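Local coordinates for PBP domain-containing protein (Vibrio parahaemolyticus, PDB 3MUQ) that is of unknown function but, as a two-lobed member of the periplasmic binding protein superfamily, probably binds a small ligand, at residues V7-T12 with V55-T60; M49-D54 with P205-T210; R79-N84 with D221-P226; A96-D101 with F108-N113; M160-Q165 with N180-E185. All blocks are in the same frame, centred on the assembly; numbering follows the deposited sequence.

How the contacts relate
From the N terminus, contact 1 closes first, pairing strand 6-12 with strand 57-60 round strand 35-41 and helix 43-51. Contact 2 starts at the end of that helix, before contact 1 has closed, so the two cross; it shuts at 205-210. Contact 3 opens within this long loop and closes beyond it at 221-226, crossing contact 2. Contacts 4 and 5 close locally inside the long loops of contacts 2 and 3: one folds a loop onto helix 104-113, the other joins the end of helix 154-163 to the loop before strand 185-188. Contacts 1 to 3 tie one lobe, Met-59 packing on Leu-81 and Leu-223; contacts 4 and 5 belong to the other.

Contact 1 of 5, residues V7-T12 with V55-T60; sequences VRLATT and VDLVMT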
# COMPACT_ATOMS: atom_id res chain seq x y z
N VAL A 7 10.77 -12.73 -16.25
CA VAL A 7 10.07 -11.46 -16.20
C VAL A 7 11.12 -10.36 -16.16
O VAL A 7 11.97 -10.36 -15.29
CB VAL A 7 9.18 -11.35 -14.94
CG1 VAL A 7 8.40 -10.04 -14.96
CG2 VAL A 7 8.23 -12.56 -14.84
N ARG A 8 11.07 -9.44 -17.11
CA ARG A 8 12.02 -8.35 -17.14
C ARG A 8 11.39 -7.09 -16.56
O ARG A 8 10.34 -6.64 -17.03
CB ARG A 8 12.50 -8.11 -18.58
CG ARG A 8 13.14 -9.33 -19.21
CD ARG A 8 13.63 -9.05 -20.63
NE ARG A 8 12.54 -8.80 -21.56
CZ ARG A 8 11.41 -9.50 -21.60
NH1 ARG A 8 11.23 -10.51 -20.75
NH2 ARG A 8 10.46 -9.18 -22.47
N LEU A 9 12.05 -6.53 -15.54
CA LEU A 9 11.60 -5.33 -14.85
C LEU A 9 12.56 -4.19 -15.10
O LEU A 9 13.75 -4.31 -14.81
CB LEU A 9 11.55 -5.58 -13.33
CG LEU A 9 11.29 -4.34 -12.46
CD1 LEU A 9 9.87 -3.77 -12.71
CD2 LEU A 9 11.51 -4.65 -10.97
N ALA A 10 12.06 -3.08 -15.64
CA ALA A 10 12.86 -1.85 -15.69
C ALA A 10 12.56 -1.03 -14.44
O ALA A 10 11.39 -0.83 -14.09
CB ALA A 10 12.56 -1.02 -16.97
N THR A 11 13.61 -0.57 -13.76
CA THR A 11 13.39 0.33 -12.63
C THR A 11 14.50 1.37 -12.55
O THR A 11 15.39 1.40 -13.41
CB THR A 11 13.31 -0.44 -11.28
OG1 THR A 11 12.75 0.40 -10.26
CG2 THR A 11 14.68 -0.94 -10.86
N THR A 12 14.47 2.21 -11.52
CA THR A 12 15.50 3.23 -11.37
C THR A 12 16.76 2.74 -10.65
O THR A 12 16.74 1.78 -9.89
CB THR A 12 14.99 4.46 -10.61
OG1 THR A 12 14.94 4.16 -9.21
CG2 THR A 12 13.61 4.89 -11.11
N VAL A 55 11.05 -4.55 -22.05
CA VAL A 55 10.81 -5.19 -20.76
C VAL A 55 9.31 -5.46 -20.58
O VAL A 55 8.49 -4.99 -21.38
CB VAL A 55 11.30 -4.31 -19.58
CG1 VAL A 55 12.82 -4.11 -19.63
CG2 VAL A 55 10.56 -2.97 -19.58
N ASP A 56 8.95 -6.18 -19.53
CA ASP A 56 7.55 -6.58 -19.33
C ASP A 56 6.76 -5.66 -18.42
O ASP A 56 5.53 -5.62 -18.50
CB ASP A 56 7.48 -8.01 -18.79
CG ASP A 56 8.25 -8.98 -19.65
OD1 ASP A 56 7.99 -9.02 -20.87
OD2 ASP A 56 9.11 -9.71 -19.12
N LEU A 57 7.46 -4.97 -17.52
CA LEU A 57 6.81 -3.98 -16.67
C LEU A 57 7.85 -3.02 -16.09
O LEU A 57 9.06 -3.28 -16.16
CB LEU A 57 5.99 -4.65 -15.55
CG LEU A 57 6.72 -5.20 -14.31
CD1 LEU A 57 5.69 -5.63 -13.24
CD2 LEU A 57 7.65 -6.36 -14.66
N VAL A 58 7.38 -1.91 -15.53
CA VAL A 58 8.26 -0.90 -14.98
C VAL A 58 7.89 -0.52 -13.54
O VAL A 58 6.72 -0.62 -13.14
CB VAL A 58 8.26 0.41 -15.82
CG1 VAL A 58 8.69 0.14 -17.27
CG2 VAL A 58 6.90 1.05 -15.77
N MSE A 59 8.89 -0.10 -12.78
CA MSE A 59 8.66 0.38 -11.43
C MSE A 59 9.42 1.68 -11.24
O MSE A 59 10.65 1.67 -11.24
CB MSE A 59 9.15 -0.65 -10.41
CG MSE A 59 9.01 -0.21 -8.95
SE MSE A 59 9.79 -1.52 -7.72
CE MSE A 59 8.64 -3.06 -8.16
N THR A 60 8.71 2.79 -11.12
CA THR A 60 9.34 4.08 -10.94
C THR A 60 8.61 4.87 -9.84
O THR A 60 7.60 4.42 -9.29
CB THR A 60 9.36 4.90 -12.26
OG1 THR A 60 8.02 5.03 -12.75
CG2 THR A 60 10.19 4.21 -13.32
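Asp-56 turns its CG anti to its own carbonyl carbon (chi1 -54°), and Arg-8 bends at chi3, swinging NE back; between them the carboxylate and guanidinium come together at the start of the strand pair. NH1 of Arg-8 forms a salt bridge to OD2 of Asp-56 at 2.8 Å, with the two flat groups almost perpendicular, 88° between planes. The same OD2 takes the backbone N-H of Arg-8 at 2.8 Å in a nearly straight bond, on its anti side, so one oxygen holds both main chain and side chain of the arginine. Asp-56 OD1 is occupied by the backbone N of Asn-212, and Asp-56 N returns a bond to Arg-8 O at 2.9 Å. From here the strands run parallel: Ala-10 N reaches Leu-57 O at 3.1 Å, and Met-59 N reaches Ala-10 O at 2.9 Å. Thr-11 OG1 then donates to Met-59 O, a short 2.6 Å. On one face Leu-9 lays CD1 against CG of Leu-57 at 3.8 Å and against CB of selenomethionine Met-59. On the other, Ala-10 CB touches both CG2 of Val-55 and CG1 of Val-58 and packs on Ala-46 and Met-49 of helix 43-51. With strand 35-41 bonded to the far edge of strand 6-12, this helix makes a beta-alpha-beta crossover over the central strand, the open alpha/beta architecture of a periplasmic binding protein lobe.

Contact 2 of 5, residues M49-D54 with P205-T210; sequences MGENGD and PERYPT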
# COMPACT_ATOMS: atom_id res chain seq x y z
N MSE A 49 12.20 2.13 -22.13
CA MSE A 49 12.33 0.71 -22.39
C MSE A 49 10.95 0.04 -22.38
O MSE A 49 10.69 -0.90 -23.15
CB MSE A 49 13.27 0.08 -21.36
CG MSE A 49 14.77 0.43 -21.58
SE MSE A 49 15.91 -0.61 -20.36
CE MSE A 49 15.50 0.29 -18.68
N GLY A 50 10.06 0.51 -21.50
CA GLY A 50 8.69 0.03 -21.47
C GLY A 50 7.91 0.45 -22.71
O GLY A 50 7.20 -0.34 -23.35
N GLU A 51 8.07 1.72 -23.08
CA GLU A 51 7.50 2.23 -24.34
C GLU A 51 7.97 1.42 -25.56
O GLU A 51 7.21 1.19 -26.51
CB GLU A 51 7.85 3.71 -24.52
CG GLU A 51 7.33 4.34 -25.83
CD GLU A 51 7.94 5.71 -26.08
OE1 GLU A 51 8.43 6.34 -25.11
OE2 GLU A 51 7.95 6.16 -27.25
N ASN A 52 9.23 1.01 -25.54
CA ASN A 52 9.79 0.25 -26.66
C ASN A 52 9.57 -1.27 -26.59
O ASN A 52 9.93 -2.00 -27.52
CB ASN A 52 11.27 0.57 -26.85
CG ASN A 52 11.48 1.91 -27.53
OD1 ASN A 52 10.53 2.49 -28.06
ND2 ASN A 52 12.73 2.40 -27.53
N GLY A 53 8.97 -1.75 -25.50
CA GLY A 53 8.68 -3.17 -25.37
C GLY A 53 9.90 -4.03 -25.10
O GLY A 53 9.90 -5.23 -25.42
N ASP A 54 10.93 -3.44 -24.51
CA ASP A 54 12.16 -4.16 -24.18
C ASP A 54 11.97 -4.99 -22.91
O ASP A 54 12.69 -5.97 -22.71
CB ASP A 54 13.34 -3.20 -23.94
CG ASP A 54 13.57 -2.22 -25.08
OD1 ASP A 54 13.04 -2.43 -26.19
OD2 ASP A 54 14.31 -1.23 -24.86
N PRO A 205 0.07 -5.10 -23.33
CA PRO A 205 0.21 -6.31 -24.17
C PRO A 205 -0.42 -6.13 -25.54
O PRO A 205 -0.14 -6.89 -26.45
CB PRO A 205 -0.56 -7.37 -23.38
CG PRO A 205 -1.58 -6.60 -22.62
CD PRO A 205 -0.88 -5.31 -22.23
N GLU A 206 -1.26 -5.12 -25.67
CA GLU A 206 -1.83 -4.73 -26.96
C GLU A 206 -0.71 -4.20 -27.84
O GLU A 206 -0.69 -4.48 -29.04
CB GLU A 206 -2.83 -3.60 -26.75
CG GLU A 206 -4.25 -3.87 -27.15
CD GLU A 206 -5.10 -2.60 -27.10
OE1 GLU A 206 -4.53 -1.52 -26.81
OE2 GLU A 206 -6.32 -2.69 -27.36
N ARG A 207 0.18 -3.41 -27.25
CA ARG A 207 1.32 -2.89 -27.99
C ARG A 207 2.35 -3.98 -28.23
O ARG A 207 3.02 -3.98 -29.26
CB ARG A 207 1.99 -1.73 -27.23
CG ARG A 207 1.30 -0.42 -27.40
CD ARG A 207 1.93 0.67 -26.54
NE ARG A 207 3.32 0.97 -26.88
CZ ARG A 207 3.69 1.70 -27.92
NH1 ARG A 207 2.78 2.20 -28.75
NH2 ARG A 207 4.97 1.93 -28.15
N TYR A 208 2.47 -4.91 -27.28
CA TYR A 208 3.49 -5.96 -27.39
C TYR A 208 2.94 -7.32 -26.99
O TYR A 208 3.09 -7.76 -25.86
CB TYR A 208 4.71 -5.61 -26.53
CG TYR A 208 5.37 -4.35 -27.02
CD1 TYR A 208 6.17 -4.36 -28.16
CD2 TYR A 208 5.15 -3.14 -26.37
CE1 TYR A 208 6.74 -3.20 -28.63
CE2 TYR A 208 5.73 -1.98 -26.82
CZ TYR A 208 6.51 -2.01 -27.96
OH TYR A 208 7.08 -0.85 -28.42
N PRO A 209 2.29 -8.00 -27.94
CA PRO A 209 1.75 -9.34 -27.70
C PRO A 209 2.89 -10.32 -27.44
O PRO A 209 2.66 -11.47 -27.07
CB PRO A 209 1.06 -9.68 -29.03
CG PRO A 209 0.90 -8.35 -29.75
CD PRO A 209 2.09 -7.56 -29.33
N THR A 210 4.12 -9.85 -27.64
CA THR A 210 5.30 -10.69 -27.46
C THR A 210 5.83 -10.69 -26.03
O THR A 210 6.51 -11.64 -25.63
CB THR A 210 6.46 -10.27 -28.41
OG1 THR A 210 6.67 -8.85 -28.34
CG2 THR A 210 6.12 -10.65 -29.84
O HOH W 1 4.61 0.15 -24.38
O HOH W 2 8.78 -6.86 -27.71
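Glu-51 O is the acceptor that matters here, because it takes two side-chain donors from the 205-210 loop. Tyr-208 OH donates to Glu-51 O at 2.8 Å, tilted somewhat from the carbonyl plane. Arg-207 NH2 reaches Glu-51 O at 2.9 Å with an N-H...O angle of 167°, lying in the planes of both the carbonyl and the guanidinium. A carbonyl near the end of a helix lacks the usual backbone donor one turn on, and these two side chains supply the need. The neighbouring Gly-50 O accepts Gly-53 N and also a water, which in turn accepts from Arg-207 NE at 2.9 Å. A second water donates to Gly-53 O and lies 3.0 Å from Thr-210 OG1. Gly-53, the positive-phi residue of a Schellman motif, lays its CA over the centre of the Tyr-208 ring, 3.5 Å from the centroid, a CH-pi contact 10° off the ring normal. Asp-54 N closes the motif on Met-49 O. Loop 205-210, between strand 195-203 and helix 213-224, thus covers the C-terminal end of helix 43-51, just before the chain enters strand 57-60.

Contact 3 of 5, residues R79-N84 with D221-P226; sequences RKLMYN and DWLVNP
Strand 78-90, the long strand that runs from one lobe toward the other, meets the last turn of helix 213-224 through Arg-79 and Leu-81, which face Asp-221, Leu-223 and Val-224. Arg-79 sends its guanidinium to the helix, and NH1 bonds OD1 of Asp-221 at 2.8 Å. The oxygen lies within 3° of the guanidinium plane, yet it is approached on its anti side and a little out of the carboxylate plane; the two planes stand 39° apart. NH2 adds only a weak bond to the same OD1 at 3.2 Å, so a single oxygen carries both. Lys-217, bound at OD2, is a second positive partner for the Asp-221 carboxylate, and Ser-220 OG is a further acceptor for Arg-79 NH1. Further along the strand, Leu-81 and Met-82 both bond to Tyr-198 of strand 195-203, and Leu-81 has nearly helical backbone angles, consistent with a classic beta bulge. The side chain of Leu-81 brings CD2 to CB of Leu-223 at 3.6 Å, with CG1 of Val-224 beside it at 4.3 Å. The same CG1 also touches CB of Arg-79 at 4.1 Å, so one valine methyl touches both the arginine stem and the leucine. At the helix end Asn-225 folds ND2 back to Asp-221 O at 2.7 Å. The second subunit meets the contact here, its Gly-173 N donating to Asn-225 OD1 and its Tyr-83 OH bonding Lys-80 N, the latter a reciprocal pair.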
# COMPACT_ATOMS: atom_id res chain seq x y z
N ARG A 79 -0.31 0.67 -10.64
CA ARG A 79 -0.66 0.43 -9.26
C ARG A 79 0.34 1.09 -8.36
O ARG A 79 1.56 1.00 -8.59
CB ARG A 79 -0.71 -1.06 -8.97
CG ARG A 79 -1.98 -1.72 -9.46
CD ARG A 79 -1.70 -3.11 -9.90
NE ARG A 79 -2.90 -3.83 -10.30
CZ ARG A 79 -2.96 -5.15 -10.38
NH1 ARG A 79 -1.88 -5.87 -10.09
NH2 ARG A 79 -4.09 -5.75 -10.74
N LYS A 80 -0.18 1.75 -7.33
CA LYS A 80 0.69 2.37 -6.34
C LYS A 80 1.19 1.30 -5.38
O LYS A 80 0.41 0.57 -4.79
CB LYS A 80 -0.08 3.47 -5.61
CG LYS A 80 -0.53 4.61 -6.53
CD LYS A 80 0.61 5.60 -6.78
CE LYS A 80 0.21 6.68 -7.79
NZ LYS A 80 1.26 7.74 -7.89
N LEU A 81 2.51 1.19 -5.26
CA LEU A 81 3.14 0.21 -4.39
C LEU A 81 3.29 0.69 -2.95
O LEU A 81 3.17 -0.09 -2.00
CB LEU A 81 4.54 -0.12 -4.91
CG LEU A 81 4.66 -1.28 -5.88
CD1 LEU A 81 6.11 -1.52 -6.22
CD2 LEU A 81 4.05 -2.51 -5.23
N MSE A 82 3.62 1.97 -2.80
CA MSE A 82 3.95 2.50 -1.49
C MSE A 82 4.13 4.02 -1.61
O MSE A 82 4.43 4.52 -2.70
CB MSE A 82 5.23 1.84 -0.97
CG MSE A 82 6.49 2.33 -1.67
SE MSE A 82 8.16 1.45 -1.09
CE MSE A 82 8.33 0.25 -2.59
N TYR A 83 3.92 4.73 -0.51
CA TYR A 83 4.20 6.16 -0.47
C TYR A 83 5.31 6.44 0.54
O TYR A 83 5.05 6.47 1.74
CB TYR A 83 2.95 6.95 -0.09
CG TYR A 83 1.81 6.85 -1.08
CD1 TYR A 83 1.63 7.82 -2.06
CD2 TYR A 83 0.93 5.77 -1.06
CE1 TYR A 83 0.60 7.73 -2.98
CE2 TYR A 83 -0.10 5.68 -1.96
CZ TYR A 83 -0.26 6.65 -2.92
OH TYR A 83 -1.29 6.55 -3.83
N ASN A 84 6.54 6.61 0.06
CA ASN A 84 7.67 6.98 0.93
C ASN A 84 7.63 8.44 1.36
O ASN A 84 7.72 9.34 0.52
CB ASN A 84 9.00 6.68 0.24
CG ASN A 84 9.47 5.28 0.47
OD1 ASN A 84 8.93 4.56 1.33
ND2 ASN A 84 10.50 4.87 -0.26
N ASP A 221 0.38 -8.32 -9.25
CA ASP A 221 -0.64 -8.86 -8.34
C ASP A 221 -0.00 -9.26 -7.01
O ASP A 221 -0.50 -8.93 -5.93
CB ASP A 221 -1.34 -10.08 -8.96
CG ASP A 221 -2.22 -9.72 -10.13
OD1 ASP A 221 -2.57 -8.53 -10.27
OD2 ASP A 221 -2.58 -10.64 -10.91
N TRP A 222 1.12 -9.96 -7.07
CA TRP A 222 1.80 -10.38 -5.85
C TRP A 222 2.26 -9.17 -5.02
O TRP A 222 2.09 -9.13 -3.80
CB TRP A 222 2.98 -11.28 -6.21
CG TRP A 222 3.77 -11.84 -5.05
CD1 TRP A 222 3.54 -13.03 -4.40
CD2 TRP A 222 4.93 -11.26 -4.43
NE1 TRP A 222 4.49 -13.22 -3.41
CE2 TRP A 222 5.35 -12.15 -3.40
CE3 TRP A 222 5.65 -10.08 -4.64
CZ2 TRP A 222 6.46 -11.88 -2.58
CZ3 TRP A 222 6.76 -9.82 -3.83
CH2 TRP A 222 7.16 -10.72 -2.81
N LEU A 223 2.82 -8.17 -5.70
CA LEU A 223 3.34 -6.98 -5.01
C LEU A 223 2.28 -6.21 -4.24
O LEU A 223 2.58 -5.64 -3.17
CB LEU A 223 4.02 -6.03 -6.00
CG LEU A 223 5.34 -6.49 -6.61
CD1 LEU A 223 5.71 -5.60 -7.82
CD2 LEU A 223 6.42 -6.46 -5.56
N VAL A 224 1.05 -6.18 -4.75
CA VAL A 224 -0.02 -5.42 -4.07
C VAL A 224 -0.90 -6.28 -3.16
O VAL A 224 -1.76 -5.76 -2.45
CB VAL A 224 -0.91 -4.62 -5.06
CG1 VAL A 224 -0.06 -3.61 -5.89
CG2 VAL A 224 -1.70 -5.56 -5.96
N ASN A 225 -0.71 -7.59 -3.18
CA ASN A 225 -1.45 -8.44 -2.26
C ASN A 225 -0.68 -8.54 -0.94
O ASN A 225 0.52 -8.23 -0.88
CB ASN A 225 -1.78 -9.81 -2.88
CG ASN A 225 -3.05 -9.77 -3.79
OD1 ASN A 225 -4.04 -10.45 -3.53
ND2 ASN A 225 -2.99 -8.97 -4.86
N PRO A 226 -1.38 -8.92 0.14
CA PRO A 226 -0.75 -8.84 1.46
C PRO A 226 0.61 -9.54 1.58
O PRO A 226 1.46 -9.04 2.32
CB PRO A 226 -1.80 -9.47 2.39
CG PRO A 226 -3.08 -9.13 1.73
CD PRO A 226 -2.81 -9.27 0.24

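Contact 4 of 5, residues A96-D101 with F108-N113; sequences AKIKDD and FKEIAN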
# COMPACT_ATOMS: atom_id res chain seq x y z
N ALA A 96 21.02 24.46 14.27
CA ALA A 96 21.64 24.64 12.96
C ALA A 96 20.84 25.59 12.07
O ALA A 96 21.24 25.88 10.94
CB ALA A 96 21.83 23.29 12.25
N LYS A 97 19.71 26.07 12.59
CA LYS A 97 18.84 26.96 11.83
C LYS A 97 18.48 26.39 10.45
O LYS A 97 18.64 27.07 9.43
CB LYS A 97 19.47 28.36 11.69
CG LYS A 97 19.95 29.00 12.99
CD LYS A 97 18.86 29.01 14.05
CE LYS A 97 19.40 29.41 15.42
NZ LYS A 97 18.39 29.16 16.50
N ILE A 98 17.98 25.16 10.41
CA ILE A 98 17.57 24.57 9.13
C ILE A 98 16.08 24.78 8.86
O ILE A 98 15.62 24.55 7.74
CB ILE A 98 17.80 23.05 9.10
CG1 ILE A 98 16.81 22.36 10.03
CG2 ILE A 98 19.24 22.73 9.43
CD1 ILE A 98 16.33 21.04 9.54
N LYS A 99 15.35 25.18 9.89
CA LYS A 99 13.89 25.26 9.87
C LYS A 99 13.29 25.94 8.63
O LYS A 99 12.22 25.56 8.15
CB LYS A 99 13.39 25.96 11.14
CG LYS A 99 11.94 25.71 11.48
CD LYS A 99 11.54 26.49 12.73
CE LYS A 99 10.04 26.40 13.02
NZ LYS A 99 9.60 25.06 13.50
N ASP A 100 13.99 26.94 8.09
CA ASP A 100 13.46 27.68 6.96
C ASP A 100 14.28 27.52 5.68
O ASP A 100 14.26 28.40 4.83
CB ASP A 100 13.33 29.16 7.30
CG ASP A 100 12.42 29.41 8.48
OD1 ASP A 100 11.45 28.65 8.67
OD2 ASP A 100 12.67 30.38 9.23
N ASP A 101 15.00 26.42 5.55
CA ASP A 101 15.78 26.19 4.34
C ASP A 101 14.87 25.78 3.20
O ASP A 101 13.72 25.40 3.43
CB ASP A 101 16.88 25.15 4.57
CG ASP A 101 17.97 25.65 5.48
OD1 ASP A 101 17.81 26.76 6.05
OD2 ASP A 101 18.99 24.95 5.64
N PHE A 108 20.94 19.30 4.74
CA PHE A 108 22.09 18.42 5.01
C PHE A 108 23.41 19.20 5.06
O PHE A 108 24.18 19.06 6.01
CB PHE A 108 22.16 17.27 4.00
CG PHE A 108 21.28 16.10 4.36
CD1 PHE A 108 19.96 16.29 4.73
CD2 PHE A 108 21.78 14.80 4.32
CE1 PHE A 108 19.15 15.21 5.07
CE2 PHE A 108 20.97 13.71 4.65
CZ PHE A 108 19.67 13.92 5.03
N LYS A 109 23.63 20.07 4.08
CA LYS A 109 24.86 20.84 4.02
C LYS A 109 25.03 21.70 5.27
O LYS A 109 26.13 21.78 5.83
CB LYS A 109 24.87 21.73 2.77
CG LYS A 109 25.03 20.95 1.48
CD LYS A 109 24.73 21.81 0.26
CE LYS A 109 24.70 20.95 -1.00
NZ LYS A 109 24.25 21.71 -2.20
N GLU A 110 23.94 22.34 5.69
CA GLU A 110 23.94 23.24 6.84
C GLU A 110 24.25 22.47 8.13
O GLU A 110 25.03 22.92 8.97
CB GLU A 110 22.57 23.91 6.92
CG GLU A 110 22.47 25.16 7.79
CD GLU A 110 21.51 26.19 7.19
OE1 GLU A 110 20.99 27.03 7.95
OE2 GLU A 110 21.29 26.15 5.96
N ILE A 111 23.62 21.31 8.29
CA ILE A 111 23.88 20.47 9.45
C ILE A 111 25.36 20.07 9.51
O ILE A 111 26.02 20.17 10.56
CB ILE A 111 22.98 19.21 9.42
CG1 ILE A 111 21.54 19.59 9.83
CG2 ILE A 111 23.54 18.13 10.33
CD1 ILE A 111 20.55 18.43 9.83
N ALA A 112 25.90 19.66 8.37
CA ALA A 112 27.30 19.28 8.32
C ALA A 112 28.23 20.46 8.59
O ALA A 112 29.16 20.36 9.38
CB ALA A 112 27.64 18.63 7.00
N ASN A 113 27.96 21.60 7.95
CA ASN A 113 28.86 22.75 8.09
C ASN A 113 28.82 23.40 9.48
O ASN A 113 29.78 24.02 9.90
CB ASN A 113 28.64 23.78 6.98
CG ASN A 113 28.99 23.22 5.59
OD1 ASN A 113 29.94 22.45 5.44
ND2 ASN A 113 28.22 23.63 4.58
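Asp-101 and Glu-110 point their carboxylates at each other tip to tip, the planes 42° apart, and OD2 of Asp-101 comes to 2.6 Å from OE2 of Glu-110. Glu-110 has its CG anti to the backbone N (chi1 -163°), which puts CG on the loop side of helix 104-113; a bend at chi2 then sets CD. So close an approach of two acids would be consistent with a shared or retained proton. The other oxygen, OE1 of Glu-110, lies among more oxygens, 2.8 Å from Lys-97 O and 3.2 Å from Ala-96 O. This surrounding would be expected to raise the affinity of Glu-110 for a proton, although Lys-114 NZ, weakly bonded to Ala-96 O, adds a positive charge nearby. The loop is shaped by a type I beta turn from Ile-98 to Asp-101, closed by Asp-101 N on Ile-98 O at 2.9 Å, and it leads directly into the helix that it packs against. The rest of the contact is apolar: Ile-98 crosses Ile-111 at a slant, its CG2 branch 3.9 Å from CG1 of Ile-111. Ala-96 CB touches that same CG1 more loosely, at 4.4 Å, while Val-107 and Leu-187 lie against Ile-98.

Contact 5 of 5, residues M160-Q165 with N180-E185; sequences MASEMQ and NKLDLE
Ser-162 and Asp-183 bring their CA atoms to 5.3 Å where helix 154-163 ends in a Schellman motif, with Gln-165 at positive phi, and the incoming loop bends through an inverse gamma turn centred on Asp-183. The loop leads from helix 172-178 into strand 185-188, so the contact fastens a helix end to the start of a strand. Ser-162 holds OG anti to its backbone N (chi1 -176°), and that oxygen accepts the N-H of Asp-183 at 2.8 Å in a bond of 169°. Leucines close round this bond. CD2 of Leu-182 rests on CB of Ser-162 at 3.6 Å, and Leu-184 meets the helix with both methyls, CD1 4.0 Å from CB of Ala-161 and CD2 near Ala-161 O. Trp-175 of helix 172-178 packs on both leucines, while Ile-119 touches Ala-161. Gln-165 does the rest of the work. Its chain bends at chi2, turning CD back toward the helix end, and NE2 gives bonds to two carbonyls, one on each side of the contact. The first goes to Ser-162 O at 2.9 Å, in the carbonyl plane on a lone pair; the second goes to Asp-183 O at 3.2 Å. Both acceptors lie within 9° of the amide plane, which fixes the rotation of the group. The other end of the amide is held as well: a water donates to Gln-165 OE1 at 2.8 Å and also to Asp-183 O.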
# COMPACT_ATOMS: atom_id res chain seq x y z
N MSE A 160 17.77 8.09 20.22
CA MSE A 160 19.12 8.62 20.29
C MSE A 160 19.12 10.12 19.95
O MSE A 160 19.76 10.92 20.64
CB MSE A 160 20.06 7.84 19.37
CG MSE A 160 21.55 8.14 19.59
SE MSE A 160 22.15 7.63 21.41
CE MSE A 160 21.60 5.79 21.33
N ALA A 161 18.41 10.50 18.90
CA ALA A 161 18.36 11.90 18.50
C ALA A 161 17.76 12.77 19.61
O ALA A 161 18.19 13.91 19.83
CB ALA A 161 17.59 12.06 17.17
N SER A 162 16.76 12.24 20.32
CA SER A 162 16.14 12.97 21.42
C SER A 162 17.11 13.08 22.60
O SER A 162 17.24 14.14 23.22
CB SER A 162 14.82 12.29 21.85
OG SER A 162 14.15 13.03 22.86
N GLU A 163 17.79 11.98 22.91
CA GLU A 163 18.74 11.98 24.02
C GLU A 163 19.87 13.00 23.78
O GLU A 163 20.24 13.77 24.68
CB GLU A 163 19.34 10.60 24.21
CG GLU A 163 20.50 10.55 25.19
CD GLU A 163 20.10 10.99 26.59
OE1 GLU A 163 18.98 10.66 27.02
OE2 GLU A 163 20.91 11.67 27.25
N MSE A 164 20.40 13.01 22.57
CA MSE A 164 21.53 13.87 22.26
C MSE A 164 21.12 15.22 21.70
O MSE A 164 21.97 16.04 21.36
CB MSE A 164 22.49 13.15 21.32
CG MSE A 164 23.11 11.94 21.96
SE MSE A 164 24.42 11.14 20.80
CE MSE A 164 25.67 12.64 20.74
N GLN A 165 19.81 15.47 21.63
CA GLN A 165 19.30 16.68 20.99
C GLN A 165 19.93 16.90 19.62
O GLN A 165 20.57 17.92 19.36
CB GLN A 165 19.52 17.90 21.88
CG GLN A 165 18.59 17.91 23.11
CD GLN A 165 17.13 18.00 22.70
OE1 GLN A 165 16.65 19.08 22.31
NE2 GLN A 165 16.41 16.88 22.76
N ASN A 180 5.38 11.33 21.15
CA ASN A 180 4.93 11.55 22.53
C ASN A 180 6.07 11.42 23.55
O ASN A 180 5.98 11.96 24.65
CB ASN A 180 3.78 10.61 22.88
CG ASN A 180 4.25 9.16 23.13
OD1 ASN A 180 4.49 8.40 22.18
ND2 ASN A 180 4.36 8.79 24.40
N LYS A 181 7.13 10.72 23.18
CA LYS A 181 8.26 10.54 24.09
C LYS A 181 9.57 11.13 23.54
O LYS A 181 10.65 10.86 24.07
CB LYS A 181 8.45 9.06 24.45
CG LYS A 181 8.92 8.16 23.32
CD LYS A 181 8.84 6.69 23.75
CE LYS A 181 9.42 5.74 22.71
NZ LYS A 181 8.99 4.33 22.91
N LEU A 182 9.48 11.94 22.49
CA LEU A 182 10.68 12.57 21.94
C LEU A 182 10.69 14.07 22.22
O LEU A 182 9.68 14.75 22.08
CB LEU A 182 10.76 12.32 20.42
CG LEU A 182 10.86 10.84 20.02
CD1 LEU A 182 10.65 10.63 18.52
CD2 LEU A 182 12.20 10.27 20.49
N ASP A 183 11.85 14.59 22.62
CA ASP A 183 12.00 16.03 22.78
C ASP A 183 12.50 16.61 21.47
O ASP A 183 13.58 17.19 21.41
CB ASP A 183 13.02 16.36 23.88
CG ASP A 183 12.49 16.08 25.28
OD1 ASP A 183 11.28 15.81 25.43
OD2 ASP A 183 13.30 16.14 26.23
N LEU A 184 11.72 16.42 20.41
CA LEU A 184 12.08 16.83 19.07
C LEU A 184 10.81 17.32 18.39
O LEU A 184 9.71 17.08 18.89
CB LEU A 184 12.62 15.63 18.28
CG LEU A 184 13.78 14.81 18.86
CD1 LEU A 184 13.92 13.48 18.11
CD2 LEU A 184 15.07 15.61 18.83
N GLU A 185 10.97 17.97 17.25
CA GLU A 185 9.86 18.38 16.38
C GLU A 185 10.24 18.07 14.94
O GLU A 185 11.42 17.88 14.64
CB GLU A 185 9.64 19.89 16.46
CG GLU A 185 8.77 20.37 17.57
CD GLU A 185 8.64 21.90 17.57
OE1 GLU A 185 9.42 22.59 16.86
OE2 GLU A 185 7.76 22.41 18.30
O HOH W 3 14.05 20.18 21.94